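Local coordinates for protein ZYRO0G01672p (Zygosaccharomyces rouxii, PDB 4U8T) that binds RNA containing N6-methyladenosine through its YTH domain, consistent with a role as a reader of methylated mRNA, at residues I20-H25 with I153-L158; K70-F75 with R115-R120; K138-S143 with Q147-T152. One frame throughout, in Å; residues are numbered along the deposited sequence.

Contact 1 of 3, residues I20-H25 with I153-L158; sequences IHVPDH and ISKSIL
Val22 forks across the helix, laying one methyl against each of two side chains on its near face. Its CG1 stands anti to the backbone N (chi1 -177°) and meets the aliphatic part of Lys155, with Val22 CG1 3.8 Å from Lys155 CE. On the other branch, Val22 CG2 lies 3.8 Å from Leu158 CD1. Beta-branched valine suits this place because its two short methyls diverge from CB and can serve two partners at once. Lys155 and Leu158 are three residues apart in the helix, so both turn to the same face. The lysine starts off along the flank and runs extended, spending its methylene chain on Val22 while carrying its ammonium group beyond. Lys155 NZ stops 4.9 Å from Asp24 OD1, too far for a salt bridge, although opposite charges so placed may attract weakly. Ile20 extends the apolar patch more loosely, Ile20 CG2 lying 4.3 Å from the same Leu158 CD1. No hydrogen bond joins the segments; the contact is hydrophobic. It packs the irregular chain leading into strand 27-33 against helix 151-161, with Val22 also resting on Phe28 of strand 27-33 and on Tyr72 of strand 71-77.

Contact 2 of 3, residues K70-F75 with R115-R120; sequences KIYLLF and RWIVVR
Phe75 and Trp116 form the larger, aromatic half of this contact. The CZ2-CH2 side of the indole's six-membered ring lies over one face of the Phe75 ring: Trp116 CZ2 sits 3.6 Å above the plane of the Phe75 ring, over its centre, and Trp116 CH2 is 3.6 Å from Phe75 CD1. The planes are inclined at 38°, with the centroids of the Phe75 ring and the Trp116 six-membered ring 4.6 Å apart, an oblique pairing. Broad flat side chains suit a gap that smaller residues could hardly span, for the CA atoms of Phe75 and Trp116 are 10.5 Å apart. The indole N-H is satisfied as well: Trp116 NE1 is hydrogen-bonded to Ser42 OG.

The second, methyl-to-ring meeting lies on the other side of the strands. Ile117 CD1 reaches the edge of the Tyr72 ring, near its plane, 3.9 Å from Tyr72 CE2. With CG1 anti to the carbonyl carbon and chi2 at 180°, the isoleucine is stretched out to deliver its terminal methyl there.

Among charged groups, Lys70 NZ, which lies 4.7 Å from Arg115 NH1, makes a salt bridge with Glu88.

The two strands are not paired directly: strand 82-94 runs between 71-77 and 111-123, and a classic beta bulge sets Ile117 and Val118 both opposite its Val86. Helix 36-45 covers the aromatic side through Val39, while Tyr72 lies against Phe28 of strand 27-33.

Contact 3 of 3, residues K138-S143 with Q147-T152; sequences KPVTNS and QEIPAT. With nucleotides of chain G.
Gln147 and Ser143 close the short connection of this YTH domain, a member of the PUA clan, that leads from the small two-stranded sheet to edge strand 148-149 of the main sheet. They meet through carbon: Ser143 CB lies 3.6 Å from Gln147 CB and equally near its CG. Serine is small enough to let the chain come close, and its hydroxyl is used within its own turn, where Ser143 OG donates to Val140 O. Gln147 offers methylenes to the serine and then bends at chi2 (65°), which turns its amide toward the carbonyl of the next residue; Gln147 NE2 donates to Glu148 O at 2.7 Å, nearly in the plane of the amide and with an N-H...O angle of 160°. The glutamine thus packs with its stem and bonds with its tip. Val140 supplies the apolar part, Val140 CG2 lying 4.2 Å from Ile149 CD1, and both side chains also rest on Val30 and Ile132, filling the space between the two sheets. On the other side of the turn the RNA of chain G passes close to the backbone: Thr141 O is 3.1 Å from A6 C4', and Ser143 O lies 3.4 Å from C5 C4'.

How the contacts relate
Contact 1 joins the two sequence ends of this set, so contacts 2 and 3 both fall within the long span it encloses, contact 2 finishing before contact 3 begins. Their centres lie about 11 Å (1 and 2), 13 Å (1 and 3) and 15 Å (2 and 3) apart. Contacts 2 and 3 draw on the same mixed sheet, contact 3 at its edge strand 148-149, whereas contacts 1 and 3 share helix 151-161. Side chains bridge all three: Ile20 CD1 packs on Val118 CG2, Ser154 OG on Ile149 CG2, and Leu74 CD1 on Ile149 CD1. Through these touches the amino-terminal chain, sheet and helix are packed together with the turn lying beside the RNA.

Contact 1 of 3, residues I20-H25 with I153-L158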
loop_
_atom_site.group_PDB
_atom_site.type_symbol
_atom_site.label_atom_id
_atom_site.label_comp_id
_atom_site.label_asym_id
_atom_site.label_seq_id
_atom_site.Cartn_x
_atom_site.Cartn_y
_atom_site.Cartn_z
ATOM N N ILE A 20 5.270 -8.172 -12.189
ATOM C CA ILE A 20 4.369 -7.060 -11.933
ATOM C C ILE A 20 4.482 -6.076 -13.060
ATOM O O ILE A 20 5.506 -5.445 -13.220
ATOM C CB ILE A 20 4.679 -6.328 -10.627
ATOM C CG1 ILE A 20 4.616 -7.291 -9.454
ATOM C CG2 ILE A 20 3.672 -5.238 -10.404
ATOM C CD1 ILE A 20 4.993 -6.667 -8.144
ATOM N N HIS A 21 3.431 -5.933 -13.844
ATOM C CA HIS A 21 3.491 -4.965 -14.908
ATOM C C HIS A 21 2.892 -3.647 -14.476
ATOM O O HIS A 21 1.692 -3.544 -14.215
ATOM C CB HIS A 21 2.771 -5.464 -16.153
ATOM C CG HIS A 21 2.512 -4.380 -17.147
ATOM N ND1 HIS A 21 3.526 -3.742 -17.829
ATOM C CD2 HIS A 21 1.361 -3.793 -17.548
ATOM C CE1 HIS A 21 3.011 -2.811 -18.609
ATOM N NE2 HIS A 21 1.698 -2.825 -18.460
ATOM N N VAL A 22 3.746 -2.632 -14.440
ATOM C CA VAL A 22 3.364 -1.304 -13.983
ATOM C C VAL A 22 3.029 -0.400 -15.167
ATOM O O VAL A 22 3.924 0.064 -15.847
ATOM C CB VAL A 22 4.525 -0.675 -13.161
ATOM C CG1 VAL A 22 4.138 0.653 -12.607
ATOM C CG2 VAL A 22 4.916 -1.588 -12.044
ATOM N N PRO A 23 1.747 -0.109 -15.394
ATOM C CA PRO A 23 1.380 0.780 -16.502
ATOM C C PRO A 23 1.974 2.176 -16.366
ATOM O O PRO A 23 2.157 2.647 -15.259
ATOM C CB PRO A 23 -0.143 0.832 -16.421
ATOM C CG PRO A 23 -0.523 -0.332 -15.619
ATOM C CD PRO A 23 0.572 -0.562 -14.655
ATOM N N ASP A 24 2.269 2.834 -17.476
ATOM C CA ASP A 24 2.855 4.164 -17.416
ATOM C C ASP A 24 1.956 5.144 -16.648
ATOM O O ASP A 24 0.744 4.955 -16.574
ATOM C CB ASP A 24 3.130 4.674 -18.829
ATOM C CG ASP A 24 4.222 3.865 -19.555
ATOM O OD1 ASP A 24 5.211 3.417 -18.928
ATOM O OD2 ASP A 24 4.086 3.672 -20.779
ATOM N N HIS A 25 2.585 6.153 -16.041
ATOM C CA HIS A 25 1.909 7.253 -15.346
ATOM C C HIS A 25 1.209 6.818 -14.063
ATOM O O HIS A 25 0.328 7.511 -13.569
ATOM C CB HIS A 25 0.932 7.949 -16.295
ATOM C CG HIS A 25 1.548 8.254 -17.620
ATOM N ND1 HIS A 25 2.681 9.026 -17.744
ATOM C CD2 HIS A 25 1.253 7.816 -18.864
ATOM C CE1 HIS A 25 3.036 9.079 -19.015
ATOM N NE2 HIS A 25 2.189 8.347 -19.713
ATOM N N ILE A 153 11.960 5.188 -8.149
ATOM C CA ILE A 153 12.263 4.589 -6.862
ATOM C C ILE A 153 11.300 3.455 -6.538
ATOM O O ILE A 153 11.700 2.435 -6.042
ATOM C CB ILE A 153 12.259 5.639 -5.754
ATOM C CG1 ILE A 153 13.555 6.440 -5.813
ATOM C CG2 ILE A 153 12.212 5.004 -4.415
ATOM C CD1 ILE A 153 13.553 7.705 -5.010
ATOM N N SER A 154 10.025 3.636 -6.828
ATOM C CA SER A 154 9.019 2.617 -6.560
ATOM C C SER A 154 9.254 1.294 -7.271
ATOM O O SER A 154 9.042 0.230 -6.705
ATOM C CB SER A 154 7.640 3.126 -6.952
ATOM O OG SER A 154 7.193 4.135 -6.092
ATOM N N LYS A 155 9.627 1.363 -8.535
ATOM C CA LYS A 155 9.896 0.181 -9.315
ATOM C C LYS A 155 11.084 -0.587 -8.745
ATOM O O LYS A 155 11.090 -1.800 -8.764
ATOM C CB LYS A 155 10.116 0.545 -10.784
ATOM C CG LYS A 155 8.816 0.855 -11.507
ATOM C CD LYS A 155 8.999 1.469 -12.877
ATOM C CE LYS A 155 7.650 1.806 -13.493
ATOM N NZ LYS A 155 7.695 2.352 -14.883
ATOM N N SER A 156 12.075 0.113 -8.215
ATOM C CA SER A 156 13.164 -0.566 -7.544
ATOM C C SER A 156 12.681 -1.311 -6.299
ATOM O O SER A 156 13.133 -2.413 -6.024
ATOM C CB SER A 156 14.266 0.412 -7.163
ATOM O OG SER A 156 14.920 0.904 -8.309
ATOM N N ILE A 157 11.791 -0.689 -5.536
ATOM C CA ILE A 157 11.215 -1.295 -4.356
ATOM C C ILE A 157 10.374 -2.497 -4.774
ATOM O O ILE A 157 10.376 -3.536 -4.126
ATOM C CB ILE A 157 10.351 -0.284 -3.581
ATOM C CG1 ILE A 157 11.206 0.857 -3.064
ATOM C CG2 ILE A 157 9.608 -0.950 -2.445
ATOM C CD1 ILE A 157 10.445 1.921 -2.411
ATOM N N LEU A 158 9.638 -2.361 -5.863
ATOM C CA LEU A 158 8.828 -3.477 -6.307
ATOM C C LEU A 158 9.716 -4.660 -6.682
ATOM O O LEU A 158 9.298 -5.797 -6.576
ATOM C CB LEU A 158 7.949 -3.093 -7.480
ATOM C CG LEU A 158 6.710 -2.264 -7.194
ATOM C CD1 LEU A 158 5.932 -2.149 -8.472
ATOM C CD2 LEU A 158 5.874 -2.885 -6.117
#

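Contact 2 of 3, residues K70-F75 with R115-R120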
loop_
_atom_site.group_PDB
_atom_site.type_symbol
_atom_site.label_atom_id
_atom_site.label_comp_id
_atom_site.label_asym_id
_atom_site.label_seq_id
_atom_site.Cartn_x
_atom_site.Cartn_y
_atom_site.Cartn_z
ATOM N N LYS A 70 -2.450 2.948 -12.729
ATOM C CA LYS A 70 -2.922 2.421 -11.463
ATOM C C LYS A 70 -2.335 3.169 -10.289
ATOM O O LYS A 70 -1.394 3.936 -10.435
ATOM C CB LYS A 70 -2.574 0.938 -11.361
ATOM C CG LYS A 70 -3.338 0.030 -12.338
ATOM C CD LYS A 70 -2.846 -1.417 -12.257
ATOM C CE LYS A 70 -3.516 -2.327 -13.292
ATOM N NZ LYS A 70 -3.203 -3.781 -13.081
ATOM N N ILE A 71 -2.881 2.921 -9.112
ATOM C CA ILE A 71 -2.264 3.408 -7.882
ATOM C C ILE A 71 -1.860 2.228 -7.018
ATOM O O ILE A 71 -2.679 1.405 -6.644
ATOM C CB ILE A 71 -3.196 4.346 -7.083
ATOM C CG1 ILE A 71 -3.218 5.723 -7.724
ATOM C CG2 ILE A 71 -2.719 4.502 -5.666
ATOM C CD1 ILE A 71 -3.950 6.700 -6.959
ATOM N N TYR A 72 -0.568 2.146 -6.736
ATOM C CA TYR A 72 -0.010 1.086 -5.919
ATOM C C TYR A 72 0.100 1.538 -4.478
ATOM O O TYR A 72 0.465 2.656 -4.176
ATOM C CB TYR A 72 1.342 0.667 -6.454
ATOM C CG TYR A 72 1.248 -0.008 -7.789
ATOM C CD1 TYR A 72 1.225 0.730 -8.955
ATOM C CD2 TYR A 72 1.184 -1.387 -7.890
ATOM C CE1 TYR A 72 1.128 0.120 -10.167
ATOM C CE2 TYR A 72 1.090 -1.992 -9.082
ATOM C CZ TYR A 72 1.066 -1.239 -10.233
ATOM O OH TYR A 72 0.975 -1.851 -11.458
ATOM N N LEU A 73 -0.253 0.630 -3.592
ATOM C CA LEU A 73 -0.194 0.864 -2.170
ATOM C C LEU A 73 0.826 -0.079 -1.562
ATOM O O LEU A 73 0.728 -1.283 -1.703
ATOM C CB LEU A 73 -1.573 0.664 -1.546
ATOM C CG LEU A 73 -2.756 1.421 -2.153
ATOM C CD1 LEU A 73 -4.039 0.940 -1.539
ATOM C CD2 LEU A 73 -2.603 2.919 -1.921
ATOM N N LEU A 74 1.814 0.480 -0.890
ATOM C CA LEU A 74 2.835 -0.319 -0.263
ATOM C C LEU A 74 2.578 -0.327 1.230
ATOM O O LEU A 74 2.716 0.683 1.875
ATOM C CB LEU A 74 4.224 0.231 -0.612
ATOM C CG LEU A 74 4.461 0.628 -2.097
ATOM C CD1 LEU A 74 5.888 1.050 -2.341
ATOM C CD2 LEU A 74 4.101 -0.434 -3.108
ATOM N N PHE A 75 2.134 -1.458 1.759
ATOM C CA PHE A 75 1.689 -1.556 3.140
ATOM C C PHE A 75 2.811 -1.802 4.162
ATOM O O PHE A 75 3.731 -2.558 3.945
ATOM C CB PHE A 75 0.663 -2.658 3.281
ATOM C CG PHE A 75 -0.713 -2.281 2.865
ATOM C CD1 PHE A 75 -1.052 -2.186 1.539
ATOM C CD2 PHE A 75 -1.695 -2.075 3.807
ATOM C CE1 PHE A 75 -2.317 -1.872 1.174
ATOM C CE2 PHE A 75 -2.956 -1.741 3.440
ATOM C CZ PHE A 75 -3.273 -1.644 2.124
ATOM N N ARG A 115 -7.086 -4.462 -4.792
ATOM C CA ARG A 115 -6.727 -5.774 -5.287
ATOM C C ARG A 115 -5.309 -6.138 -4.844
ATOM O O ARG A 115 -4.359 -5.459 -5.184
ATOM C CB ARG A 115 -6.958 -5.800 -6.794
ATOM C CG ARG A 115 -8.362 -6.315 -7.081
ATOM C CD ARG A 115 -8.986 -5.902 -8.404
ATOM N NE ARG A 115 -8.070 -5.924 -9.535
ATOM C CZ ARG A 115 -8.341 -5.367 -10.712
ATOM N NH1 ARG A 115 -7.440 -5.409 -11.688
ATOM N NH2 ARG A 115 -9.526 -4.795 -10.918
ATOM N N TRP A 116 -5.173 -7.131 -3.978
ATOM C CA TRP A 116 -3.845 -7.514 -3.499
ATOM C C TRP A 116 -2.990 -8.280 -4.525
ATOM O O TRP A 116 -3.459 -9.152 -5.227
ATOM C CB TRP A 116 -3.994 -8.287 -2.180
ATOM C CG TRP A 116 -4.213 -7.356 -1.030
ATOM C CD1 TRP A 116 -5.380 -6.762 -0.676
ATOM C CD2 TRP A 116 -3.235 -6.892 -0.104
ATOM N NE1 TRP A 116 -5.197 -5.967 0.405
ATOM C CE2 TRP A 116 -3.882 -6.021 0.776
ATOM C CE3 TRP A 116 -1.876 -7.129 0.069
ATOM C CZ2 TRP A 116 -3.217 -5.385 1.808
ATOM C CZ3 TRP A 116 -1.223 -6.498 1.102
ATOM C CH2 TRP A 116 -1.889 -5.639 1.950
ATOM N N ILE A 117 -1.723 -7.889 -4.603
ATOM C CA ILE A 117 -0.747 -8.388 -5.574
ATOM C C ILE A 117 0.393 -9.172 -4.940
ATOM O O ILE A 117 0.810 -10.217 -5.429
ATOM C CB ILE A 117 -0.068 -7.238 -6.317
ATOM C CG1 ILE A 117 -0.993 -6.482 -7.218
ATOM C CG2 ILE A 117 1.071 -7.726 -7.156
ATOM C CD1 ILE A 117 -0.210 -5.421 -7.872
ATOM N N VAL A 118 0.943 -8.595 -3.884
ATOM C CA VAL A 118 2.085 -9.139 -3.187
ATOM C C VAL A 118 1.756 -9.246 -1.719
ATOM O O VAL A 118 1.237 -8.320 -1.139
ATOM C CB VAL A 118 3.324 -8.257 -3.336
ATOM C CG1 VAL A 118 4.515 -8.929 -2.737
ATOM C CG2 VAL A 118 3.580 -7.953 -4.770
ATOM N N VAL A 119 2.031 -10.390 -1.127
ATOM C CA VAL A 119 1.988 -10.511 0.310
ATOM C C VAL A 119 3.317 -11.078 0.731
ATOM O O VAL A 119 3.575 -12.249 0.546
ATOM C CB VAL A 119 0.836 -11.426 0.797
ATOM C CG1 VAL A 119 0.905 -11.625 2.280
ATOM C CG2 VAL A 119 -0.503 -10.863 0.431
ATOM N N ARG A 120 4.166 -10.250 1.298
ATOM C CA ARG A 120 5.496 -10.686 1.663
ATOM C C ARG A 120 6.200 -9.652 2.497
ATOM O O ARG A 120 6.079 -8.482 2.240
ATOM C CB ARG A 120 6.334 -10.976 0.430
ATOM C CG ARG A 120 7.803 -10.767 0.713
ATOM C CD ARG A 120 8.697 -10.853 -0.446
ATOM N NE ARG A 120 10.041 -10.952 0.065
ATOM C CZ ARG A 120 11.088 -11.296 -0.664
ATOM N NH1 ARG A 120 12.281 -11.369 -0.103
ATOM N NH2 ARG A 120 10.938 -11.582 -1.943
#

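Contact 3 of 3, residues K138-S143 with Q147-T152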
loop_
_atom_site.group_PDB
_atom_site.type_symbol
_atom_site.label_atom_id
_atom_site.label_comp_id
_atom_site.label_asym_id
_atom_site.label_seq_id
_atom_site.Cartn_x
_atom_site.Cartn_y
_atom_site.Cartn_z
ATOM N N LYS A 138 14.264 11.941 3.455
ATOM C CA LYS A 138 14.090 10.881 4.425
ATOM C C LYS A 138 13.899 9.547 3.707
ATOM O O LYS A 138 13.372 9.503 2.615
ATOM C CB LYS A 138 12.903 11.159 5.340
ATOM C CG LYS A 138 13.007 12.428 6.126
ATOM C CD LYS A 138 12.260 12.314 7.404
ATOM C CE LYS A 138 11.449 13.545 7.681
ATOM N NZ LYS A 138 10.807 13.442 9.027
ATOM N N PRO A 139 14.332 8.454 4.337
ATOM C CA PRO A 139 14.160 7.133 3.768
ATOM C C PRO A 139 12.696 6.749 3.642
ATOM O O PRO A 139 11.929 7.119 4.492
ATOM C CB PRO A 139 14.859 6.237 4.783
ATOM C CG PRO A 139 15.599 7.105 5.614
ATOM C CD PRO A 139 15.016 8.391 5.632
ATOM N N VAL A 140 12.339 5.963 2.637
ATOM C CA VAL A 140 10.967 5.526 2.470
ATOM C C VAL A 140 10.455 4.791 3.720
ATOM O O VAL A 140 9.262 4.762 3.995
ATOM C CB VAL A 140 10.819 4.648 1.231
ATOM C CG1 VAL A 140 11.450 3.329 1.452
ATOM C CG2 VAL A 140 9.345 4.510 0.867
ATOM N N THR A 141 11.370 4.223 4.488
ATOM C CA THR A 141 11.018 3.473 5.669
ATOM C C THR A 141 10.603 4.404 6.771
ATOM O O THR A 141 10.204 3.958 7.822
ATOM C CB THR A 141 12.179 2.615 6.171
ATOM O OG1 THR A 141 13.322 3.440 6.343
ATOM C CG2 THR A 141 12.519 1.578 5.181
ATOM N N ASN A 142 10.716 5.703 6.540
ATOM C CA ASN A 142 10.285 6.665 7.532
ATOM C C ASN A 142 9.236 7.599 6.951
ATOM O O ASN A 142 9.391 8.794 6.932
ATOM C CB ASN A 142 11.468 7.449 8.075
ATOM C CG ASN A 142 11.082 8.333 9.231
ATOM O OD1 ASN A 142 10.046 8.135 9.856
ATOM N ND2 ASN A 142 11.922 9.292 9.540
ATOM N N SER A 143 8.167 7.017 6.451
ATOM C CA SER A 143 7.097 7.749 5.829
ATOM C C SER A 143 5.827 7.660 6.619
ATOM O O SER A 143 5.535 6.649 7.236
ATOM C CB SER A 143 6.837 7.206 4.445
ATOM O OG SER A 143 8.053 6.891 3.846
ATOM N N GLN A 147 2.170 8.779 2.204
ATOM C CA GLN A 147 3.333 9.386 1.622
ATOM C C GLN A 147 3.568 8.891 0.219
ATOM O O GLN A 147 3.674 7.694 -0.001
ATOM C CB GLN A 147 4.541 9.097 2.474
ATOM C CG GLN A 147 5.816 9.464 1.791
ATOM C CD GLN A 147 5.949 10.935 1.547
ATOM O OE1 GLN A 147 5.993 11.729 2.472
ATOM N NE2 GLN A 147 6.012 11.306 0.289
ATOM N N GLU A 148 3.676 9.816 -0.729
ATOM C CA GLU A 148 3.880 9.448 -2.118
ATOM C C GLU A 148 5.350 9.163 -2.436
ATOM O O GLU A 148 6.251 9.832 -1.944
ATOM C CB GLU A 148 3.352 10.528 -3.057
ATOM C CG GLU A 148 3.511 10.136 -4.516
ATOM C CD GLU A 148 2.768 10.989 -5.500
ATOM O OE1 GLU A 148 2.148 11.992 -5.106
ATOM O OE2 GLU A 148 2.806 10.647 -6.692
ATOM N N ILE A 149 5.557 8.152 -3.277
ATOM C CA ILE A 149 6.869 7.711 -3.689
ATOM C C ILE A 149 7.053 7.944 -5.174
ATOM O O ILE A 149 6.158 7.657 -5.962
ATOM C CB ILE A 149 7.042 6.227 -3.384
ATOM C CG1 ILE A 149 6.581 5.933 -1.989
ATOM C CG2 ILE A 149 8.458 5.777 -3.551
ATOM C CD1 ILE A 149 6.182 4.522 -1.855
ATOM N N PRO A 150 8.212 8.482 -5.573
ATOM C CA PRO A 150 8.426 8.670 -7.008
ATOM C C PRO A 150 8.485 7.340 -7.758
ATOM O O PRO A 150 8.916 6.341 -7.190
ATOM C CB PRO A 150 9.770 9.406 -7.066
ATOM C CG PRO A 150 9.932 10.004 -5.782
ATOM C CD PRO A 150 9.295 9.086 -4.790
ATOM N N ALA A 151 8.126 7.358 -9.036
ATOM C CA ALA A 151 7.962 6.145 -9.839
ATOM C C ALA A 151 9.210 5.287 -10.004
ATOM O O ALA A 151 9.161 4.084 -9.881
ATOM C CB ALA A 151 7.443 6.514 -11.187
ATOM N N THR A 152 10.323 5.899 -10.341
ATOM C CA THR A 152 11.522 5.125 -10.577
ATOM C C THR A 152 11.989 4.461 -9.263
ATOM O O THR A 152 12.401 3.308 -9.270
ATOM C CB THR A 152 12.627 5.986 -11.219
ATOM O OG1 THR A 152 13.851 5.249 -11.254
ATOM C CG2 THR A 152 12.829 7.261 -10.432
ATOM P P C G 5 1.248 7.350 10.490
ATOM O OP1 C G 5 1.623 8.286 11.552
ATOM O OP2 C G 5 0.659 7.846 9.263
ATOM O "O5'" C G 5 2.507 6.483 10.109
ATOM C "C5'" C G 5 3.467 6.099 11.072
ATOM C "C4'" C G 5 4.838 6.454 10.599
ATOM O "O4'" C G 5 4.970 7.872 10.546
ATOM C "C3'" C G 5 6.024 5.997 11.420
ATOM O "O3'" C G 5 6.371 4.679 11.051
ATOM C "C2'" C G 5 7.116 7.009 11.066
ATOM O "O2'" C G 5 7.925 6.532 10.010
ATOM C "C1'" C G 5 6.318 8.212 10.553
ATOM N N1 C G 5 6.486 9.470 11.285
ATOM C C2 C G 5 6.744 10.543 10.441
ATOM O O2 C G 5 6.824 10.332 9.226
ATOM N N3 C G 5 6.887 11.777 10.940
ATOM C C4 C G 5 6.772 11.943 12.233
ATOM N N4 C G 5 6.940 13.180 12.661
ATOM C C5 C G 5 6.506 10.858 13.120
ATOM C C6 C G 5 6.363 9.624 12.622
ATOM P P A G 6 6.990 3.640 12.078
ATOM O OP1 A G 6 6.710 2.322 11.560
ATOM O OP2 A G 6 6.596 3.967 13.446
ATOM O "O5'" A G 6 8.548 3.879 11.969
ATOM C "C5'" A G 6 9.247 3.638 10.772
ATOM C "C4'" A G 6 10.653 4.168 10.837
ATOM O "O4'" A G 6 10.653 5.570 11.162
ATOM C "C3'" A G 6 11.577 3.547 11.863
ATOM O "O3'" A G 6 12.138 2.367 11.359
ATOM C "C2'" A G 6 12.621 4.613 12.053
ATOM O "O2'" A G 6 13.517 4.559 10.963
ATOM C "C1'" A G 6 11.789 5.881 11.921
ATOM N N9 A G 6 11.317 6.379 13.213
ATOM C C8 A G 6 10.030 6.351 13.638
ATOM N N7 A G 6 9.858 6.879 14.813
ATOM C C5 A G 6 11.124 7.293 15.178
ATOM C C6 A G 6 11.600 7.936 16.325
ATOM N N6 A G 6 10.814 8.257 17.349
ATOM N N1 A G 6 12.918 8.203 16.390
ATOM C C2 A G 6 13.687 7.862 15.350
ATOM N N3 A G 6 13.354 7.260 14.213
ATOM C C4 A G 6 12.038 7.006 14.188
#